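Local coordinates for putative methyl-accepting chemotaxis signal transduction protein (PDB 4XMR) that binds isoleucine in its tandem PAS (Cache-type) sensory domain and probably relays amino-acid signals across the membrane for chemotaxis in Campylobacter jejuni, at residues B[19-24]-B[172-177]. Numbering follows the deposited sequence.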
ATOM      1  N   THR B  19       7.095  -4.832  19.858  1.00 12.50           N
ATOM      2  CA  THR B  19       7.698  -5.567  18.749  1.00 13.29           C
ATOM      3  C   THR B  19       6.727  -5.645  17.573  1.00 12.13           C
ATOM      4  O   THR B  19       7.111  -5.412  16.424  1.00 13.25           O
ATOM      5  CB  THR B  19       8.083  -6.984  19.181  1.00 13.76           C
ATOM      6  OG1 THR B  19       9.059  -6.897  20.219  1.00 14.85           O
ATOM      7  CG2 THR B  19       8.682  -7.770  18.022  1.00 18.53           C
ATOM      8  N   ASP B  20       5.467  -5.953  17.866  1.00 13.18           N
ATOM      9  CA  ASP B  20       4.448  -6.004  16.818  1.00 13.97           C
ATOM     10  C   ASP B  20       4.289  -4.666  16.108  1.00 13.51           C
ATOM     11  O   ASP B  20       4.172  -4.604  14.881  1.00 13.37           O
ATOM     12  CB  ASP B  20       3.095  -6.425  17.393  1.00 15.57           C
ATOM     13  CG  ASP B  20       3.045  -7.891  17.783  1.00 18.78           C
ATOM     14  OD1 ASP B  20       3.909  -8.671  17.339  1.00 24.60           O
ATOM     15  OD2 ASP B  20       2.115  -8.255  18.530  1.00 25.96           O
ATOM     16  N   LEU B  21       4.270  -3.584  16.871  1.00 13.25           N
ATOM     17  CA  LEU B  21       4.119  -2.272  16.248  1.00 13.08           C
ATOM     18  C   LEU B  21       5.341  -1.869  15.435  1.00 10.79           C
ATOM     19  O   LEU B  21       5.203  -1.274  14.357  1.00 12.08           O
ATOM     20  CB  LEU B  21       3.750  -1.203  17.277  1.00 12.69           C
ATOM     21  CG  LEU B  21       2.439  -1.473  18.015  1.00 15.16           C
ATOM     22  CD1 LEU B  21       2.117  -0.283  18.874  1.00 16.80           C
ATOM     23  CD2 LEU B  21       1.295  -1.789  17.058  1.00 21.62           C
ATOM     24  N   LEU B  22       6.530  -2.190  15.919  1.00 11.41           N
ATOM     25  CA  LEU B  22       7.722  -1.949  15.125  1.00 11.33           C
ATOM     26  C   LEU B  22       7.647  -2.701  13.795  1.00 11.18           C
ATOM     27  O   LEU B  22       7.983  -2.145  12.738  1.00 12.53           O
ATOM     28  CB  LEU B  22       8.975  -2.336  15.916  1.00 11.43           C
ATOM     29  CG  LEU B  22      10.298  -2.128  15.175  1.00 12.09           C
ATOM     30  CD1 LEU B  22      10.476  -0.676  14.739  1.00 14.13           C
ATOM     31  CD2 LEU B  22      11.459  -2.559  16.075  1.00 15.10           C
ATOM     32  N   LYS B  23       7.170  -3.944  13.837  1.00 11.87           N
ATOM     33  CA  LYS B  23       7.056  -4.745  12.623  1.00 13.28           C
ATOM     34  C   LYS B  23       6.046  -4.138  11.642  1.00 11.67           C
ATOM     35  O   LYS B  23       6.242  -4.224  10.431  1.00 12.58           O
ATOM     36  CB  LYS B  23       6.716  -6.205  12.933  1.00 17.88           C
ATOM     37  CG  LYS B  23       6.799  -7.108  11.691  1.00 21.17           C
ATOM     38  CD  LYS B  23       6.712  -8.584  12.003  1.00 27.71           C
ATOM     39  CE  LYS B  23       6.751  -9.400  10.718  1.00 30.76           C
ATOM     40  NZ  LYS B  23       7.959  -9.093   9.890  1.00 30.96           N
ATOM     41  N   VAL B  24       4.985  -3.505  12.144  1.00 11.20           N
ATOM     42  CA  VAL B  24       4.059  -2.818  11.235  1.00 10.86           C
ATOM     43  C   VAL B  24       4.784  -1.710  10.469  1.00 11.09           C
ATOM     44  O   VAL B  24       4.553  -1.521   9.263  1.00 12.10           O
ATOM     45  CB  VAL B  24       2.848  -2.241  11.992  1.00 11.78           C
ATOM     46  CG1 VAL B  24       2.001  -1.353  11.069  1.00 12.80           C
ATOM     47  CG2 VAL B  24       2.003  -3.363  12.573  1.00 12.85           C
ATOM     48  N   LYS B 172       0.941   7.357   9.917  1.00 16.95           N
ATOM     49  CA  LYS B 172      -0.372   6.784  10.200  1.00 16.43           C
ATOM     50  C   LYS B 172      -0.298   5.492  10.998  1.00 16.95           C
ATOM     51  O   LYS B 172      -1.309   4.997  11.480  1.00 21.77           O
ATOM     52  CB  LYS B 172      -1.136   6.533   8.892  1.00 18.36           C
ATOM     53  CG  LYS B 172      -1.603   7.791   8.173  1.00 22.84           C
ATOM     54  CD  LYS B 172      -2.379   7.429   6.908  1.00 30.72           C
ATOM     55  CE  LYS B 172      -2.963   8.656   6.228  1.00 37.87           C
ATOM     56  NZ  LYS B 172      -3.993   9.322   7.075  1.00 49.41           N
ATOM     57  N   THR B 173       0.899   4.936  11.129  1.00 14.40           N
ATOM     58  CA  THR B 173       1.031   3.669  11.834  1.00 13.71           C
ATOM     59  C   THR B 173       0.882   3.850  13.343  1.00 13.33           C
ATOM     60  O   THR B 173       1.253   4.888  13.888  1.00 13.38           O
ATOM     61  CB  THR B 173       2.403   3.006  11.578  1.00 13.15           C
ATOM     62  OG1 THR B 173       3.453   3.826  12.117  1.00 13.92           O
ATOM     63  CG2 THR B 173       2.628   2.751  10.084  1.00 15.09           C
ATOM     64  N   PRO B 174       0.355   2.830  14.028  1.00 13.78           N
ATOM     65  CA  PRO B 174       0.341   2.880  15.497  1.00 14.92           C
ATOM     66  C   PRO B 174       1.746   2.880  16.096  1.00 12.95           C
ATOM     67  O   PRO B 174       2.732   2.543  15.434  1.00 12.93           O
ATOM     68  CB  PRO B 174      -0.375   1.586  15.884  1.00 17.29           C
ATOM     69  CG  PRO B 174      -0.154   0.671  14.692  1.00 22.82           C
ATOM     70  CD  PRO B 174      -0.186   1.567  13.498  1.00 16.57           C
ATOM     71  N   GLY B 175       1.831   3.260  17.363  1.00 14.84           N
ATOM     72  CA  GLY B 175       3.099   3.252  18.062  1.00 13.79           C
ATOM     73  C   GLY B 175       3.959   4.460  17.754  1.00 12.01           C
ATOM     74  O   GLY B 175       3.829   5.104  16.697  1.00 12.02           O
ATOM     75  N   ASN B 176       4.865   4.754  18.684  1.00 11.73           N
ATOM     76  CA  ASN B 176       5.810   5.835  18.503  1.00 11.23           C
ATOM     77  C   ASN B 176       6.983   5.338  17.671  1.00 11.85           C
ATOM     78  O   ASN B 176       8.093   5.104  18.192  1.00 11.51           O
ATOM     79  CB  ASN B 176       6.285   6.353  19.850  1.00 12.59           C
ATOM     80  CG  ASN B 176       7.181   7.554  19.715  1.00 13.73           C
ATOM     81  OD1 ASN B 176       6.897   8.471  18.934  1.00 14.45           O
ATOM     82  ND2 ASN B 176       8.273   7.563  20.470  1.00 16.19           N
ATOM     83  N   THR B 177       6.716   5.145  16.379  1.00 10.52           N
ATOM     84  CA  THR B 177       7.704   4.591  15.471  1.00 10.02           C
ATOM     85  C   THR B 177       8.276   5.673  14.570  1.00 10.06           C
ATOM     86  O   THR B 177       7.627   6.681  14.284  1.00 12.06           O
ATOM     87  CB  THR B 177       7.124   3.459  14.619  1.00 10.35           C
ATOM     88  OG1 THR B 177       6.020   3.972  13.866  1.00 11.53           O
ATOM     89  CG2 THR B 177       6.640   2.299  15.490  1.00 12.20           C
TER
HETATM   90  O   HOH W   1       3.870   0.842  13.429  1.00 11.84           O
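One water molecule grips two carbonyls across this contact: it donates to Leu21 O at 2.7 Å and to Pro174 O at 2.9 Å, using both of its hydrogens. In this tandem PAS sensory domain the bridge ties the long helix 9-48 to the loop joining helix 163-171 to strand 177-180, which lies next to the outermost strand 186-189 of the five-stranded antiparallel sheet. No direct hydrogen bond links the two segments; besides the water bridge, they meet by van der Waals contact, chiefly of apolar side-chain atoms. Leu21 buries the most surface against the loop, 72 Å²: its CG stands anti to the carbonyl carbon (chi1 -60°), and the two methyls beyond it split over neighbouring residues. CD2 approaches the Pro174 ring at CG, 3.7 Å away, the two side chains crossing obliquely, whereas CD1 lies 3.8 Å from Gly175 CA. The Gly175 backbone thus lies against Leu21 CD1, and its phi of 80° is a conformation most readily adopted by glycine. One helical turn on, Val24 CG1 packs 4.3 Å from Thr173 CG2; across the dimer interface Val24 packs on Pro174 of the second subunit, and Pro174 on Val24 of that subunit. The threonine hydroxyls have partners beyond the two segments: Thr173 OG1 bonds to Val170 O and Thr25 OG1, and Thr177 OG1 also to Thr25 OG1. Strand residue Ile240 packs against both Leu21 and Thr177. Thr177 CG2, anti to its own carbonyl carbon, comes within 4.0 Å of Leu21 O, the same oxygen that accepts from the water.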